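Local atomic coordinates of ATP12 ATPase (Paracoccus denitrificans, PDB entry 2R31), a protein that probably acts as an assembly chaperone for the F1 sector of ATP synthase, as members of the ATP12 family do. Residues V16-V27 and R43-A54. Numbering follows the deposited sequence.
Sequences VGIHKEEGGWAV and RLPTEALALAIA
W25 meets the start of helix 47-58 with its indole and pairs with L44 through its backbone. E47 lies over one face of the indole: its CG sits 4.1 Å from the centroid of the six-membered ring, a CH-pi contact. K20 CB covers the opposite face, so the ring is sandwiched between its own hairpin and the helix start. With chi1 at -70°, CG of W25 points away from the carbonyl carbon and the indole lies across E47. W25 CB is 3.6 Å from A50 CB. With an alanine here the indole is gone, which would probably open a gap between K20 CB and E47 CG, each left without the ring face it rests on.

The backbones of W25 and L44 form a single antiparallel hydrogen-bonded pair. W25 N donates to L44 O at 2.9 Å, and L44 N donates to W25 O at 2.8 Å. The bridge ties the segment before the helix to the hairpin strand.

Next to this bridge, the R43 chain bends at chi2 and runs along the hairpin turn. A26 CB lies over one face of its guanidinium. The charged ends of E21 and R43 do not touch; a water accepts from R43 NH2 and donates weakly to E21 OE1.

Further along the helix the contact is apolar. I18 CD1 meets L51 CD2 at 3.6 Å, the two side chains crossing at about a right angle. V16 CG1 rests 3.7 Å from A54 CB, and V27 CG2 reaches I53 CG2.

T46 N-caps the helix: its OG1 accepts from L49 N at 3.0 Å and also bonds to L236 of helix 214-236. G24 ends the type I turn E21-G24 with a positive phi (137°). A side chain there would jam against the carbonyl O of G23 and clash with L44 O, so the position calls for glycine. The arrangement is a beta-hairpin, part of a small three-stranded antiparallel sheet, with a helix packed against it, in the ATP12 chaperone protein.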
loop_
_atom_site.group_PDB
_atom_site.type_symbol
_atom_site.label_atom_id
_atom_site.label_comp_id
_atom_site.label_asym_id
_atom_site.label_seq_id
_atom_site.Cartn_x
_atom_site.Cartn_y
_atom_site.Cartn_z
ATOM N N VAL A 16 22.270 -17.206 5.634
ATOM C CA VAL A 16 21.546 -16.245 4.818
ATOM C C VAL A 16 22.516 -15.077 4.534
ATOM O O VAL A 16 23.209 -14.611 5.450
ATOM C CB VAL A 16 20.286 -15.700 5.490
ATOM C CG1 VAL A 16 19.547 -14.774 4.577
ATOM C CG2 VAL A 16 19.387 -16.861 5.912
ATOM N N GLY A 17 22.518 -14.577 3.317
ATOM C CA GLY A 17 23.299 -13.377 2.981
ATOM C C GLY A 17 22.661 -12.697 1.748
ATOM O O GLY A 17 21.569 -13.098 1.343
ATOM N N ILE A 18 23.357 -11.694 1.224
ATOM C CA ILE A 18 22.887 -10.994 0.057
ATOM C C ILE A 18 24.038 -10.801 -0.939
ATOM O O ILE A 18 25.205 -10.873 -0.553
ATOM C CB ILE A 18 22.227 -9.631 0.402
ATOM C CG1 ILE A 18 23.197 -8.594 0.950
ATOM C CG2 ILE A 18 21.044 -9.876 1.361
ATOM C CD1 ILE A 18 22.636 -7.195 1.025
ATOM N N HIS A 19 23.728 -10.520 -2.186
ATOM C CA HIS A 19 24.726 -10.280 -3.218
ATOM C C HIS A 19 24.102 -9.531 -4.370
ATOM O O HIS A 19 23.000 -9.880 -4.804
ATOM C CB HIS A 19 25.260 -11.652 -3.724
ATOM C CG HIS A 19 26.272 -11.515 -4.809
ATOM N ND1 HIS A 19 27.507 -10.928 -4.633
ATOM C CD2 HIS A 19 26.179 -11.855 -6.132
ATOM C CE1 HIS A 19 28.136 -10.931 -5.812
ATOM N NE2 HIS A 19 27.366 -11.494 -6.745
ATOM N N LYS A 20 24.802 -8.525 -4.921
ATOM C CA LYS A 20 24.263 -7.747 -6.027
ATOM C C LYS A 20 24.566 -8.410 -7.380
ATOM O O LYS A 20 25.732 -8.591 -7.752
ATOM C CB LYS A 20 24.799 -6.306 -6.005
ATOM C CG LYS A 20 24.356 -5.436 -7.162
ATOM C CD LYS A 20 22.884 -5.102 -7.165
ATOM C CE LYS A 20 22.542 -4.012 -8.131
ATOM N NZ LYS A 20 22.863 -4.263 -9.565
ATOM N N GLU A 21 23.533 -8.735 -8.136
ATOM C CA GLU A 21 23.581 -9.265 -9.500
ATOM C C GLU A 21 23.221 -8.145 -10.439
ATOM O O GLU A 21 22.715 -7.069 -10.068
ATOM C CB GLU A 21 22.621 -10.452 -9.627
ATOM C CG GLU A 21 22.955 -11.653 -8.755
ATOM C CD GLU A 21 24.021 -12.549 -9.335
ATOM O OE1 GLU A 21 24.393 -12.458 -10.531
ATOM O OE2 GLU A 21 24.582 -13.399 -8.629
ATOM N N GLU A 22 23.380 -8.374 -11.751
ATOM C CA GLU A 22 23.053 -7.343 -12.750
ATOM C C GLU A 22 21.622 -6.906 -12.646
ATOM O O GLU A 22 21.300 -5.719 -12.800
ATOM C CB GLU A 22 23.407 -7.904 -14.146
ATOM C CG GLU A 22 23.084 -6.940 -15.276
ATOM C CD GLU A 22 23.817 -7.233 -16.576
ATOM O OE1 GLU A 22 25.007 -7.690 -16.563
ATOM O OE2 GLU A 22 23.196 -6.933 -17.666
ATOM N N GLY A 23 20.679 -7.842 -12.379
ATOM C CA GLY A 23 19.284 -7.497 -12.283
ATOM C C GLY A 23 18.804 -6.944 -10.988
ATOM O O GLY A 23 17.624 -6.571 -10.827
ATOM N N GLY A 24 19.678 -6.869 -10.001
ATOM C CA GLY A 24 19.337 -6.390 -8.670
ATOM C C GLY A 24 19.967 -7.256 -7.607
ATOM O O GLY A 24 20.735 -8.188 -7.856
ATOM N N TRP A 25 19.651 -6.948 -6.346
ATOM C CA TRP A 25 20.159 -7.709 -5.218
ATOM C C TRP A 25 19.427 -9.047 -5.106
ATOM O O TRP A 25 18.200 -9.112 -5.230
ATOM C CB TRP A 25 20.000 -6.955 -3.893
ATOM C CG TRP A 25 20.898 -5.770 -3.769
ATOM C CD1 TRP A 25 20.675 -4.488 -4.224
ATOM C CD2 TRP A 25 22.188 -5.760 -3.163
ATOM N NE1 TRP A 25 21.738 -3.694 -3.912
ATOM C CE2 TRP A 25 22.685 -4.457 -3.278
ATOM C CE3 TRP A 25 22.972 -6.730 -2.568
ATOM C CZ2 TRP A 25 23.946 -4.076 -2.782
ATOM C CZ3 TRP A 25 24.206 -6.372 -2.069
ATOM C CH2 TRP A 25 24.690 -5.053 -2.183
ATOM N N ALA A 26 20.199 -10.078 -4.827
ATOM C CA ALA A 26 19.699 -11.413 -4.513
ATOM C C ALA A 26 19.854 -11.656 -3.011
ATOM O O ALA A 26 20.752 -11.129 -2.343
ATOM C CB ALA A 26 20.478 -12.462 -5.270
ATOM N N VAL A 27 18.950 -12.505 -2.500
ATOM C CA VAL A 27 19.028 -13.013 -1.130
ATOM C C VAL A 27 19.424 -14.470 -1.211
ATOM O O VAL A 27 18.763 -15.227 -1.937
ATOM C CB VAL A 27 17.677 -12.847 -0.409
ATOM C CG1 VAL A 27 17.700 -13.503 0.991
ATOM C CG2 VAL A 27 17.341 -11.358 -0.281
ATOM N N ARG A 43 14.946 -10.598 -7.518
ATOM C CA ARG A 43 15.943 -9.554 -7.647
ATOM C C ARG A 43 15.321 -8.264 -7.102
ATOM O O ARG A 43 14.197 -7.922 -7.452
ATOM C CB ARG A 43 16.431 -9.366 -9.070
ATOM C CG ARG A 43 17.210 -10.550 -9.582
ATOM C CD ARG A 43 18.569 -10.784 -8.927
ATOM N NE ARG A 43 19.239 -11.938 -9.525
ATOM C CZ ARG A 43 19.005 -13.214 -9.192
ATOM N NH1 ARG A 43 18.156 -13.544 -8.239
ATOM N NH2 ARG A 43 19.633 -14.201 -9.826
ATOM N N LEU A 44 16.058 -7.566 -6.232
ATOM C CA LEU A 44 15.520 -6.437 -5.484
ATOM C C LEU A 44 16.234 -5.135 -5.820
ATOM O O LEU A 44 17.438 -5.139 -6.127
ATOM C CB LEU A 44 15.699 -6.730 -3.991
ATOM C CG LEU A 44 15.154 -8.099 -3.564
ATOM C CD1 LEU A 44 15.623 -8.361 -2.151
ATOM C CD2 LEU A 44 13.644 -8.170 -3.687
ATOM N N PRO A 45 15.540 -4.015 -5.736
ATOM C CA PRO A 45 16.126 -2.747 -6.234
ATOM C C PRO A 45 17.139 -2.119 -5.308
ATOM O O PRO A 45 17.902 -1.251 -5.767
ATOM C CB PRO A 45 14.913 -1.833 -6.412
ATOM C CG PRO A 45 13.923 -2.376 -5.429
ATOM C CD PRO A 45 14.092 -3.857 -5.508
ATOM N N THR A 46 17.146 -2.454 -4.023
ATOM C CA THR A 46 17.986 -1.771 -3.030
ATOM C C THR A 46 18.632 -2.780 -2.101
ATOM O O THR A 46 18.080 -3.818 -1.759
ATOM C CB THR A 46 17.208 -0.730 -2.195
ATOM O OG1 THR A 46 16.237 -1.489 -1.435
ATOM C CG2 THR A 46 16.488 0.291 -3.039
ATOM N N GLU A 47 19.794 -2.360 -1.578
ATOM C CA GLU A 47 20.472 -3.090 -0.522
ATOM C C GLU A 47 19.581 -3.122 0.718
ATOM O O GLU A 47 19.500 -4.150 1.404
ATOM C CB GLU A 47 21.825 -2.456 -0.192
ATOM C CG GLU A 47 22.622 -3.309 0.789
ATOM C CD GLU A 47 23.753 -2.594 1.496
ATOM O OE1 GLU A 47 23.770 -1.327 1.455
ATOM O OE2 GLU A 47 24.600 -3.232 2.119
ATOM N N ALA A 48 18.915 -2.024 1.048
ATOM C CA ALA A 48 18.121 -1.959 2.282
ATOM C C ALA A 48 17.015 -2.995 2.241
ATOM O O ALA A 48 16.761 -3.670 3.251
ATOM C CB ALA A 48 17.527 -0.579 2.466
ATOM N N LEU A 49 16.316 -3.145 1.104
ATOM C CA LEU A 49 15.291 -4.153 1.033
ATOM C C LEU A 49 15.901 -5.561 1.090
ATOM O O LEU A 49 15.355 -6.451 1.761
ATOM C CB LEU A 49 14.418 -4.016 -0.224
ATOM C CG LEU A 49 13.323 -5.041 -0.339
ATOM C CD1 LEU A 49 12.315 -4.959 0.798
ATOM C CD2 LEU A 49 12.579 -4.958 -1.659
ATOM N N ALA A 50 17.016 -5.779 0.407
ATOM C CA ALA A 50 17.671 -7.098 0.467
ATOM C C ALA A 50 18.054 -7.459 1.870
ATOM O O ALA A 50 17.840 -8.600 2.304
ATOM C CB ALA A 50 18.878 -7.119 -0.465
ATOM N N LEU A 51 18.649 -6.538 2.640
ATOM C CA LEU A 51 19.025 -6.813 4.024
ATOM C C LEU A 51 17.793 -7.153 4.854
ATOM O O LEU A 51 17.835 -8.066 5.699
ATOM C CB LEU A 51 19.776 -5.641 4.634
ATOM C CG LEU A 51 21.182 -5.391 4.112
ATOM C CD1 LEU A 51 21.651 -4.006 4.555
ATOM C CD2 LEU A 51 22.138 -6.505 4.555
ATOM N N ALA A 52 16.704 -6.437 4.666
ATOM C CA ALA A 52 15.497 -6.651 5.452
ATOM C C ALA A 52 14.824 -7.970 5.099
ATOM O O ALA A 52 14.278 -8.665 5.988
ATOM C CB ALA A 52 14.570 -5.460 5.289
ATOM N N ILE A 53 14.829 -8.369 3.835
ATOM C CA ILE A 53 14.322 -9.672 3.422
ATOM C C ILE A 53 15.249 -10.760 3.962
ATOM O O ILE A 53 14.766 -11.795 4.476
ATOM C CB ILE A 53 14.074 -9.745 1.912
ATOM C CG1 ILE A 53 12.846 -8.911 1.587
ATOM C CG2 ILE A 53 13.890 -11.195 1.448
ATOM C CD1 ILE A 53 12.511 -8.789 0.120
ATOM N N ALA A 54 16.563 -10.591 3.894
ATOM C CA ALA A 54 17.476 -11.546 4.486
ATOM C C ALA A 54 17.155 -11.745 5.966
ATOM O O ALA A 54 17.183 -12.879 6.444
ATOM C CB ALA A 54 18.904 -11.115 4.267
HETATM O O HOH W 1 21.836 -13.704 -11.803
HETATM O O HOH W 2 20.221 -10.898 -12.423
#